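Local coordinates for cytochrome P450 268A2 Cyp268A2 (Mycobacterium marinum, PDB 6BLD), which belongs to the cytochrome P450 family of haem proteins and binds protoporphyrin IX with iron alongside (3E,5E)-6,10-dimethylundeca-3,5,9-trien-2-one, at residues L96-S101 against E207-L212; H182-L187 against L256-G261; Q214-L219 against D249-F254. All blocks are in the same frame, centred on the assembly; numbering follows the deposited sequence.

In the fold
All three contacts are buried, but at different depths: contact 2 is centred about 10 Å from the centre of the chain, contact 1 about 16 Å and contact 3 about 20 Å. Helix 201-225 serves contacts 1 and 3, and helix 247-278 serves contacts 2 and 3. Contacts 1 and 2 both touch (3E,5E)-6,10-dimethylundeca-3,5,9-trien-2-one, contact 1 with glutamine amides and a serine, contact 2 mainly with aliphatic groups, of which Ala260 adjoins the haem. Contact 3 reaches neither bound group and is wholly apolar, two helices meeting through small residues and a phenylalanine. Contact 1 also abuts contact 3, where Leu212 O packs against Phe254 CD2.

Contact 1 (L96-S101 against E207-L212); sequences LEASQS and ENQMYL. With DXJ ((3E,5E)-6,10-dimethylundeca-3,5,9-trien-2-one), chain C.
The amide of Gln209 has Ala98 and Ser99 on one and the same side of its plane, as the positions of their CB atoms show, while the ligand's ketone oxygen meets the amide at its nitrogen end. Ala98 CB sits by the oxygen end, 3.5 Å from Gln209 OE1, and Ser99 CB by the nitrogen end, 3.6 Å from Gln209 NE2. A second amide, that of Gln100, stands nearly perpendicular to the ligand's diene: Gln100 NE2 rests over its flat face, 3.4 Å from DXJ C08.

Gln209 NE2 donates to the ketone oxygen DXJ O14 over 2.7 Å, bent to 141° at the hydrogen, and also to the carbonyl of Leu95. These two bonds fix which end of the amide faces the ligand. The side chain leaves helix 201-225 with CG beside the backbone N (chi1 -86°) and runs extended beyond it, which carries the amide across to the loop.

In the cytochrome P450 fold this joins the B' helix, here 93-97, and the loop after it to the G helix, 201-225, at the wall of the ligand pocket. Ala98 is the first residue to leave helical geometry, and Leu96 O takes both Ser99 N and Gln100 N, closing a tight turn. The carbonyl of Ala98 is held in turn by His213 NE2 of the G helix.

Ser99 OG, placed between its own backbone N and carbonyl carbon, bonds to the Leu95 carbonyl and accepts from Gln100 NE2. This last bond measures 3.1 Å from Gln100 NE2 to Ser99 OG, is nearly straight at 165°, and keeps to the plane of the Gln100 amide, helping to hold Gln100 NE2 over the diene face.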
loop_
_atom_site.group_PDB
_atom_site.type_symbol
_atom_site.label_atom_id
_atom_site.label_comp_id
_atom_site.label_asym_id
_atom_site.label_seq_id
_atom_site.Cartn_x
_atom_site.Cartn_y
_atom_site.Cartn_z
ATOM N N LEU A 96 12.200 11.347 -1.873
ATOM C CA LEU A 96 12.417 9.914 -1.708
ATOM C C LEU A 96 13.287 9.627 -0.490
ATOM O O LEU A 96 12.961 8.758 0.327
ATOM C CB LEU A 96 13.051 9.330 -2.970
ATOM C CG LEU A 96 12.164 9.263 -4.215
ATOM C CD1 LEU A 96 12.958 8.745 -5.407
ATOM C CD2 LEU A 96 10.938 8.398 -3.962
ATOM N N GLU A 97 14.396 10.357 -0.347
ATOM C CA GLU A 97 15.314 10.113 0.761
ATOM C C GLU A 97 14.660 10.343 2.119
ATOM O O GLU A 97 15.126 9.787 3.119
ATOM C CB GLU A 97 16.553 10.999 0.619
ATOM C CG GLU A 97 17.458 10.625 -0.550
ATOM C CD GLU A 97 18.059 11.837 -1.239
ATOM O OE1 GLU A 97 18.011 12.942 -0.658
ATOM O OE2 GLU A 97 18.582 11.686 -2.364
ATOM N N ALA A 98 13.592 11.136 2.178
ATOM C CA ALA A 98 12.921 11.450 3.432
ATOM C C ALA A 98 11.711 10.564 3.700
ATOM O O ALA A 98 10.986 10.804 4.672
ATOM C CB ALA A 98 12.501 12.922 3.447
ATOM N N SER A 99 11.480 9.535 2.875
ATOM C CA SER A 99 10.266 8.732 2.999
ATOM C C SER A 99 10.450 7.238 2.756
ATOM O O SER A 99 9.667 6.454 3.300
ATOM C CB SER A 99 9.193 9.252 2.032
ATOM O OG SER A 99 9.617 9.118 0.687
ATOM N N GLN A 100 11.442 6.806 1.972
ATOM C CA GLN A 100 11.475 5.417 1.521
ATOM C C GLN A 100 12.011 4.472 2.591
ATOM O O GLN A 100 11.481 3.368 2.762
ATOM C CB GLN A 100 12.305 5.302 0.242
ATOM C CG GLN A 100 11.746 6.086 -0.940
ATOM C CD GLN A 100 10.326 5.684 -1.298
ATOM O OE1 GLN A 100 10.105 4.698 -2.002
ATOM N NE2 GLN A 100 9.353 6.449 -0.813
ATOM N N SER A 101 13.056 4.877 3.303
ATOM C CA SER A 101 13.687 4.070 4.369
ATOM C C SER A 101 14.149 2.748 3.744
ATOM O O SER A 101 14.637 2.742 2.604
ATOM C CB SER A 101 12.738 3.932 5.540
ATOM O OG SER A 101 13.333 3.198 6.595
ATOM N N GLU A 207 5.442 19.733 2.581
ATOM C CA GLU A 207 4.771 20.192 3.794
ATOM C C GLU A 207 4.332 19.019 4.663
ATOM O O GLU A 207 4.539 19.028 5.883
ATOM C CB GLU A 207 3.573 21.067 3.422
ATOM C CG GLU A 207 2.641 21.385 4.581
ATOM C CD GLU A 207 1.320 21.977 4.124
ATOM O OE1 GLU A 207 1.233 22.413 2.956
ATOM O OE2 GLU A 207 0.369 22.010 4.935
ATOM N N ASN A 208 3.738 17.992 4.053
ATOM C CA ASN A 208 3.295 16.840 4.829
ATOM C C ASN A 208 4.465 15.968 5.261
ATOM O O ASN A 208 4.432 15.390 6.353
ATOM C CB ASN A 208 2.280 16.034 4.025
ATOM C CG ASN A 208 0.962 16.758 3.887
ATOM O OD1 ASN A 208 0.087 16.640 4.744
ATOM N ND2 ASN A 208 0.818 17.531 2.817
ATOM N N GLN A 209 5.501 15.860 4.427
ATOM C CA GLN A 209 6.717 15.179 4.858
ATOM C C GLN A 209 7.378 15.926 6.008
ATOM O O GLN A 209 7.874 15.308 6.958
ATOM C CB GLN A 209 7.686 15.041 3.686
ATOM C CG GLN A 209 7.450 13.819 2.825
ATOM C CD GLN A 209 8.599 13.556 1.877
ATOM O OE1 GLN A 209 9.627 14.232 1.930
ATOM N NE2 GLN A 209 8.433 12.571 1.002
ATOM N N MET A 210 7.390 17.259 5.940
ATOM C CA MET A 210 8.008 18.051 6.998
ATOM C C MET A 210 7.310 17.828 8.333
ATOM O O MET A 210 7.971 17.686 9.368
ATOM C CB MET A 210 7.987 19.531 6.621
ATOM C CG MET A 210 8.738 20.430 7.580
ATOM S SD MET A 210 8.622 22.163 7.109
ATOM C CE MET A 210 7.258 22.701 8.139
ATOM N N TYR A 211 5.975 17.786 8.329
ATOM C CA TYR A 211 5.247 17.567 9.575
ATOM C C TYR A 211 5.551 16.194 10.159
ATOM O O TYR A 211 5.776 16.062 11.368
ATOM C CB TYR A 211 3.743 17.728 9.352
ATOM C CG TYR A 211 2.923 17.232 10.522
ATOM C CD1 TYR A 211 2.839 17.968 11.694
ATOM C CD2 TYR A 211 2.254 16.015 10.461
ATOM C CE1 TYR A 211 2.102 17.517 12.772
ATOM C CE2 TYR A 211 1.513 15.555 11.536
ATOM C CZ TYR A 211 1.441 16.312 12.687
ATOM O OH TYR A 211 0.708 15.863 13.759
ATOM N N LEU A 212 5.558 15.157 9.316
ATOM C CA LEU A 212 5.867 13.815 9.800
ATOM C C LEU A 212 7.276 13.737 10.375
ATOM O O LEU A 212 7.509 13.010 11.348
ATOM C CB LEU A 212 5.689 12.797 8.673
ATOM C CG LEU A 212 4.247 12.572 8.210
ATOM C CD1 LEU A 212 4.204 11.682 6.978
ATOM C CD2 LEU A 212 3.411 11.981 9.334
HETATM C C10 DXJ C . 6.125 7.941 -0.127
HETATM C C13 DXJ C . 5.905 11.246 -2.050
HETATM C C01 DXJ C . 3.781 -0.243 0.821
HETATM C C02 DXJ C . 3.737 1.282 0.799
HETATM C C03 DXJ C . 4.818 1.970 1.105
HETATM C C04 DXJ C . 2.443 2.002 0.419
HETATM C C05 DXJ C . 4.802 3.498 1.089
HETATM C C06 DXJ C . 5.998 4.081 0.340
HETATM C C07 DXJ C . 6.191 5.576 0.592
HETATM C C08 DXJ C . 5.934 6.445 -0.366
HETATM C C09 DXJ C . 6.689 6.059 1.951
HETATM C C11 DXJ C . 6.106 8.769 -1.152
HETATM C C12 DXJ C . 6.297 10.269 -0.943
HETATM O O14 DXJ C . 6.748 10.675 0.075
#

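Contact 2 (H182-L187 against L256-G261); sequences HAADAL and LLAVAG. With HEM (protoporphyrin IX containing Fe), chain B; DXJ ((3E,5E)-6,10-dimethylundeca-3,5,9-trien-2-one), chain C.
Ala184 and Val259 meet with their CA atoms only 4.6 Å apart, a separation that brings the two backbones almost into touch and is consistent with the small alanine at this position. The methyl Ala184 CB lies 3.4 Å from the carbonyl oxygen Ala258 O, and its apolar neighbours are Ala258 CB and Val259 CG2. That same carbonyl has a polar partner as well, the ND2 of Asn262.

Val259 divides its branches between protein and ligand. CG1 is anti to the backbone N (chi1 173°) and reaches the ligand, with Val259 CG1 at 3.6 Å from DXJ C05. CG2 turns to the other partner, Val259 CG2 lying 3.7 Å from Leu187 CD1; there the two side chains cross at about a right angle.

Helix 247-278 is the long central helix of the cytochrome P450 fold, which passes over the haem, and helix 177-186 is the F helix, packed on its far flank from the porphyrin. The turn of the central helix at this contact presents Ala260 to both bound groups: Ala260 CB meets the methine carbon HEM CHB at 3.6 Å and lies 3.7 Å from DXJ C02. Gly261 CA meets the adjoining pyrrole, 3.7 Å from HEM C2B.

Leu187 closes the ketone end of the ligand. Its CB, CG and both methyls pack as an apolar side against DXJ O14, whose polar partner is Gln209 NE2, and its own carbonyl approaches the methyl next to the ketone, with Leu187 O 3.3 Å from DXJ C13.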
loop_
_atom_site.group_PDB
_atom_site.type_symbol
_atom_site.label_atom_id
_atom_site.label_comp_id
_atom_site.label_asym_id
_atom_site.label_seq_id
_atom_site.Cartn_x
_atom_site.Cartn_y
_atom_site.Cartn_z
ATOM N N HIS A 182 -3.609 12.207 8.028
ATOM C CA HIS A 182 -3.830 13.093 6.890
ATOM C C HIS A 182 -2.546 13.298 6.095
ATOM O O HIS A 182 -2.573 13.325 4.859
ATOM C CB HIS A 182 -4.385 14.433 7.372
ATOM C CG HIS A 182 -4.432 15.486 6.310
ATOM N ND1 HIS A 182 -3.407 16.386 6.108
ATOM C CD2 HIS A 182 -5.382 15.787 5.393
ATOM C CE1 HIS A 182 -3.723 17.195 5.113
ATOM N NE2 HIS A 182 -4.915 16.853 4.661
ATOM N N ALA A 183 -1.412 13.442 6.787
ATOM C CA ALA A 183 -0.142 13.639 6.096
ATOM C C ALA A 183 0.293 12.374 5.366
ATOM O O ALA A 183 0.877 12.448 4.278
ATOM C CB ALA A 183 0.933 14.085 7.088
ATOM N N ALA A 184 0.023 11.203 5.950
ATOM C CA ALA A 184 0.349 9.953 5.273
ATOM C C ALA A 184 -0.478 9.783 4.006
ATOM O O ALA A 184 0.038 9.339 2.974
ATOM C CB ALA A 184 0.133 8.771 6.218
ATOM N N ASP A 185 -1.765 10.137 4.065
ATOM C CA ASP A 185 -2.622 10.051 2.888
ATOM C C ASP A 185 -2.208 11.050 1.814
ATOM O O ASP A 185 -2.388 10.783 0.619
ATOM C CB ASP A 185 -4.080 10.271 3.296
ATOM C CG ASP A 185 -5.033 10.226 2.118
ATOM O OD1 ASP A 185 -5.276 9.121 1.590
ATOM O OD2 ASP A 185 -5.541 11.297 1.724
ATOM N N ALA A 186 -1.650 12.197 2.214
ATOM C CA ALA A 186 -1.218 13.198 1.242
ATOM C C ALA A 186 -0.062 12.705 0.381
ATOM O O ALA A 186 0.019 13.052 -0.802
ATOM C CB ALA A 186 -0.809 14.482 1.965
ATOM N N LEU A 187 0.837 11.898 0.951
ATOM C CA LEU A 187 2.064 11.519 0.261
ATOM C C LEU A 187 1.830 10.553 -0.893
ATOM O O LEU A 187 2.772 10.276 -1.642
ATOM C CB LEU A 187 3.052 10.909 1.257
ATOM C CG LEU A 187 3.523 11.885 2.336
ATOM C CD1 LEU A 187 4.576 11.254 3.232
ATOM C CD2 LEU A 187 4.050 13.161 1.700
ATOM N N LEU A 256 7.793 6.046 6.205
ATOM C CA LEU A 256 7.474 4.752 5.610
ATOM C C LEU A 256 6.411 4.020 6.422
ATOM O O LEU A 256 5.429 3.514 5.863
ATOM C CB LEU A 256 8.745 3.911 5.503
ATOM C CG LEU A 256 8.574 2.439 5.127
ATOM C CD1 LEU A 256 7.837 2.278 3.801
ATOM C CD2 LEU A 256 9.910 1.705 5.116
ATOM N N LEU A 257 6.574 3.991 7.750
ATOM C CA LEU A 257 5.618 3.291 8.602
ATOM C C LEU A 257 4.259 3.980 8.593
ATOM O O LEU A 257 3.220 3.310 8.567
ATOM C CB LEU A 257 6.160 3.194 10.025
ATOM C CG LEU A 257 5.369 2.397 11.064
ATOM C CD1 LEU A 257 5.060 1.012 10.534
ATOM C CD2 LEU A 257 6.190 2.319 12.336
ATOM N N ALA A 258 4.244 5.316 8.606
ATOM C CA ALA A 258 2.982 6.049 8.602
ATOM C C ALA A 258 2.226 5.859 7.292
ATOM O O ALA A 258 1.002 5.682 7.293
ATOM C CB ALA A 258 3.238 7.535 8.862
ATOM N N VAL A 259 2.933 5.884 6.161
ATOM C CA VAL A 259 2.262 5.789 4.868
ATOM C C VAL A 259 1.785 4.364 4.617
ATOM O O VAL A 259 0.615 4.133 4.291
ATOM C CB VAL A 259 3.188 6.279 3.740
ATOM C CG1 VAL A 259 2.546 6.019 2.387
ATOM C CG2 VAL A 259 3.494 7.760 3.910
ATOM N N ALA A 260 2.684 3.386 4.756
ATOM C CA ALA A 260 2.305 1.999 4.502
ATOM C C ALA A 260 1.320 1.482 5.542
ATOM O O ALA A 260 0.441 0.678 5.214
ATOM C CB ALA A 260 3.549 1.113 4.462
ATOM N N GLY A 261 1.441 1.935 6.792
ATOM C CA GLY A 261 0.546 1.472 7.836
ATOM C C GLY A 261 -0.840 2.077 7.796
ATOM O O GLY A 261 -1.776 1.486 8.345
HETATM C CHA HEM B . 5.843 -3.451 2.223
HETATM C CHB HEM B . 4.288 -1.789 6.511
HETATM C CHC HEM B . -0.271 -2.965 5.315
HETATM C CHD HEM B . 1.234 -3.782 0.762
HETATM C C1A HEM B . 5.827 -2.908 3.490
HETATM C C2A HEM B . 6.977 -2.442 4.241
HETATM C C3A HEM B . 6.549 -1.987 5.421
HETATM C C4A HEM B . 5.109 -2.141 5.465
HETATM C CMA HEM B . 7.433 -1.398 6.542
HETATM C CAA HEM B . 8.443 -2.480 3.760
HETATM C CBA HEM B . 9.002 -3.876 4.017
HETATM C CGA HEM B . 10.367 -4.011 3.393
HETATM O O1A HEM B . 11.117 -4.942 3.787
HETATM O O2A HEM B . 10.710 -3.184 2.508
HETATM C C1B HEM B . 2.932 -2.020 6.591
HETATM C C2B HEM B . 2.115 -1.847 7.770
HETATM C C3B HEM B . 0.859 -2.169 7.466
HETATM C C4B HEM B . 0.821 -2.559 6.061
HETATM C CMB HEM B . 2.606 -1.377 9.157
HETATM C CAB HEM B . -0.290 -2.097 8.500
HETATM C CBB HEM B . -1.526 -2.524 8.243
HETATM C C1C HEM B . -0.262 -3.297 3.972
HETATM C C2C HEM B . -1.401 -3.740 3.189
HETATM C C3C HEM B . -0.976 -3.955 1.928
HETATM C C4C HEM B . 0.440 -3.671 1.882
HETATM C CMC HEM B . -2.830 -3.892 3.763
HETATM C CAC HEM B . -1.747 -4.443 0.680
HETATM C CBC HEM B . -2.985 -4.943 0.720
HETATM C C1D HEM B . 2.611 -3.785 0.750
HETATM C C2D HEM B . 3.459 -4.046 -0.393
HETATM C C3D HEM B . 4.733 -3.954 0.004
HETATM C C4D HEM B . 4.737 -3.633 1.421
HETATM C CMD HEM B . 2.959 -4.369 -1.819
HETATM C CAD HEM B . 5.984 -4.161 -0.880
HETATM C CBD HEM B . 6.222 -5.657 -1.067
HETATM C CGD HEM B . 7.402 -5.905 -1.971
HETATM O O1D HEM B . 7.690 -7.095 -2.264
HETATM O O2D HEM B . 8.053 -4.919 -2.403
HETATM N NA HEM B . 4.703 -2.707 4.271
HETATM N NB HEM B . 2.110 -2.455 5.567
HETATM N NC HEM B . 0.842 -3.270 3.142
HETATM N ND HEM B . 3.424 -3.539 1.837
HETATM FE FE HEM B . 2.787 -3.224 3.760
HETATM C C10 DXJ C . 6.125 7.941 -0.127
HETATM C C13 DXJ C . 5.905 11.246 -2.050
HETATM C C01 DXJ C . 3.781 -0.243 0.821
HETATM C C02 DXJ C . 3.737 1.282 0.799
HETATM C C03 DXJ C . 4.818 1.970 1.105
HETATM C C04 DXJ C . 2.443 2.002 0.419
HETATM C C05 DXJ C . 4.802 3.498 1.089
HETATM C C06 DXJ C . 5.998 4.081 0.340
HETATM C C07 DXJ C . 6.191 5.576 0.592
HETATM C C08 DXJ C . 5.934 6.445 -0.366
HETATM C C09 DXJ C . 6.689 6.059 1.951
HETATM C C11 DXJ C . 6.106 8.769 -1.152
HETATM C C12 DXJ C . 6.297 10.269 -0.943
HETATM O O14 DXJ C . 6.748 10.675 0.075
#

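Contact 3 (Q214-L219 against D249-F254); sequences QVAASL and DVAAFF
Helices 214-219 and 249-254 cross steeply, their segment axes approaching to 8.9 Å with an angle of 122° between their N-to-C directions, and the backbones come closest at Ala216 and Ala251, whose CA atoms are 5.3 Å apart.

At that crossing Ala216 directs its methyl toward the second helix. Ala216 CB lies 3.8 Å from Ala251 CA and 3.9 Å from Ala251 CB, so two of the smallest side chains form the centre of the interface. The same methyl also fits against the base of Phe254, 3.8 Å separating Ala216 CB from Phe254 CB and a like distance from the start of the ring.

Phe254 supplies the large group of the contact. Its CG is anti to the backbone N (chi1 -177°), which swings the ring outward across helix 214-219. Ala216 then lies over one face of the ring, its backbone N 4.3 Å above the plane and displaced toward the rim. Farther along, Val215 reaches the end of the ring at a slant, Val215 CG1 standing 3.8 Å from Phe254 CZ.

These helices are the G helix (201-225) and the long central helix (247-278) of the cytochrome P450 fold, here meeting near the start of the latter. Val170 and Ile172 add to the hydrophobic surroundings of Phe254, while Phe232 of helix 231-237 touches both Leu219 and Val250.

Every side chain that touches across this contact is apolar. The association of the two helices here therefore probably rests on close apolar fit and burial from solvent: the alanines are consistent with the short CA separation, and the phenylalanine, laid across the neighbouring helix, extends the interface.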
loop_
_atom_site.group_PDB
_atom_site.type_symbol
_atom_site.label_atom_id
_atom_site.label_comp_id
_atom_site.label_asym_id
_atom_site.label_seq_id
_atom_site.Cartn_x
_atom_site.Cartn_y
_atom_site.Cartn_z
ATOM N N GLN A 214 8.680 16.256 11.851
ATOM C CA GLN A 214 8.579 16.957 13.127
ATOM C C GLN A 214 8.092 16.024 14.228
ATOM O O GLN A 214 8.641 16.019 15.336
ATOM C CB GLN A 214 7.642 18.158 12.994
ATOM C CG GLN A 214 8.286 19.383 12.379
ATOM C CD GLN A 214 9.529 19.818 13.126
ATOM O OE1 GLN A 214 9.491 20.065 14.330
ATOM N NE2 GLN A 214 10.640 19.911 12.412
ATOM N N VAL A 215 7.060 15.229 13.938
ATOM C CA VAL A 215 6.566 14.258 14.908
ATOM C C VAL A 215 7.627 13.201 15.187
ATOM O O VAL A 215 7.778 12.738 16.323
ATOM C CB VAL A 215 5.254 13.626 14.408
ATOM C CG1 VAL A 215 4.706 12.642 15.433
ATOM C CG2 VAL A 215 4.226 14.706 14.093
ATOM N N ALA A 216 8.379 12.807 14.156
ATOM C CA ALA A 216 9.423 11.805 14.340
ATOM C C ALA A 216 10.542 12.327 15.234
ATOM O O ALA A 216 11.033 11.603 16.107
ATOM C CB ALA A 216 9.977 11.367 12.984
ATOM N N ALA A 217 10.957 13.582 15.037
ATOM C CA ALA A 217 12.010 14.146 15.873
ATOM C C ALA A 217 11.555 14.283 17.322
ATOM O O ALA A 217 12.338 14.043 18.249
ATOM C CB ALA A 217 12.456 15.499 15.321
ATOM N N SER A 218 10.293 14.664 17.536
ATOM C CA SER A 218 9.783 14.805 18.896
ATOM C C SER A 218 9.658 13.453 19.588
ATOM O O SER A 218 9.994 13.321 20.770
ATOM C CB SER A 218 8.433 15.523 18.881
ATOM O OG SER A 218 8.587 16.894 18.561
ATOM N N LEU A 219 9.176 12.437 18.868
ATOM C CA LEU A 219 9.031 11.116 19.473
ATOM C C LEU A 219 10.388 10.451 19.678
ATOM O O LEU A 219 10.600 9.762 20.681
ATOM C CB LEU A 219 8.122 10.241 18.613
ATOM C CG LEU A 219 7.250 9.254 19.391
ATOM C CD1 LEU A 219 6.056 9.970 19.996
ATOM C CD2 LEU A 219 6.789 8.112 18.502
ATOM N N ASP A 249 17.585 8.769 9.183
ATOM C CA ASP A 249 17.129 7.388 9.058
ATOM C C ASP A 249 15.887 7.138 9.903
ATOM O O ASP A 249 14.951 6.461 9.459
ATOM C CB ASP A 249 18.246 6.424 9.462
ATOM C CG ASP A 249 19.517 6.629 8.661
ATOM O OD1 ASP A 249 19.423 6.866 7.439
ATOM O OD2 ASP A 249 20.612 6.553 9.256
ATOM N N VAL A 250 15.864 7.673 11.125
ATOM C CA VAL A 250 14.727 7.460 12.013
ATOM C C VAL A 250 13.470 8.102 11.441
ATOM O O VAL A 250 12.394 7.490 11.426
ATOM C CB VAL A 250 15.057 7.994 13.419
ATOM C CG1 VAL A 250 13.790 8.223 14.219
ATOM C CG2 VAL A 250 15.987 7.033 14.145
ATOM N N ALA A 251 13.586 9.336 10.946
ATOM C CA ALA A 251 12.419 10.025 10.404
ATOM C C ALA A 251 11.937 9.375 9.115
ATOM O O ALA A 251 10.728 9.294 8.868
ATOM C CB ALA A 251 12.741 11.502 10.174
ATOM N N ALA A 252 12.867 8.904 8.279
ATOM C CA ALA A 252 12.474 8.271 7.024
ATOM C C ALA A 252 11.652 7.012 7.275
ATOM O O ALA A 252 10.689 6.738 6.550
ATOM C CB ALA A 252 13.711 7.950 6.185
ATOM N N PHE A 253 12.011 6.235 8.300
ATOM C CA PHE A 253 11.228 5.044 8.610
ATOM C C PHE A 253 9.865 5.414 9.183
ATOM O O PHE A 253 8.873 4.717 8.937
ATOM C CB PHE A 253 11.981 4.136 9.581
ATOM C CG PHE A 253 11.124 3.046 10.159
ATOM C CD1 PHE A 253 10.806 1.928 9.407
ATOM C CD2 PHE A 253 10.612 3.154 11.440
ATOM C CE1 PHE A 253 10.007 0.928 9.927
ATOM C CE2 PHE A 253 9.814 2.159 11.966
ATOM C CZ PHE A 253 9.510 1.045 11.209
ATOM N N PHE A 254 9.800 6.499 9.960
ATOM C CA PHE A 254 8.517 6.953 10.486
ATOM C C PHE A 254 7.558 7.301 9.355
ATOM O O PHE A 254 6.364 6.991 9.426
ATOM C CB PHE A 254 8.721 8.154 11.410
ATOM C CG PHE A 254 7.456 8.639 12.059
ATOM C CD1 PHE A 254 6.944 7.996 13.176
ATOM C CD2 PHE A 254 6.777 9.734 11.552
ATOM C CE1 PHE A 254 5.778 8.440 13.775
ATOM C CE2 PHE A 254 5.610 10.182 12.147
ATOM C CZ PHE A 254 5.110 9.534 13.260
#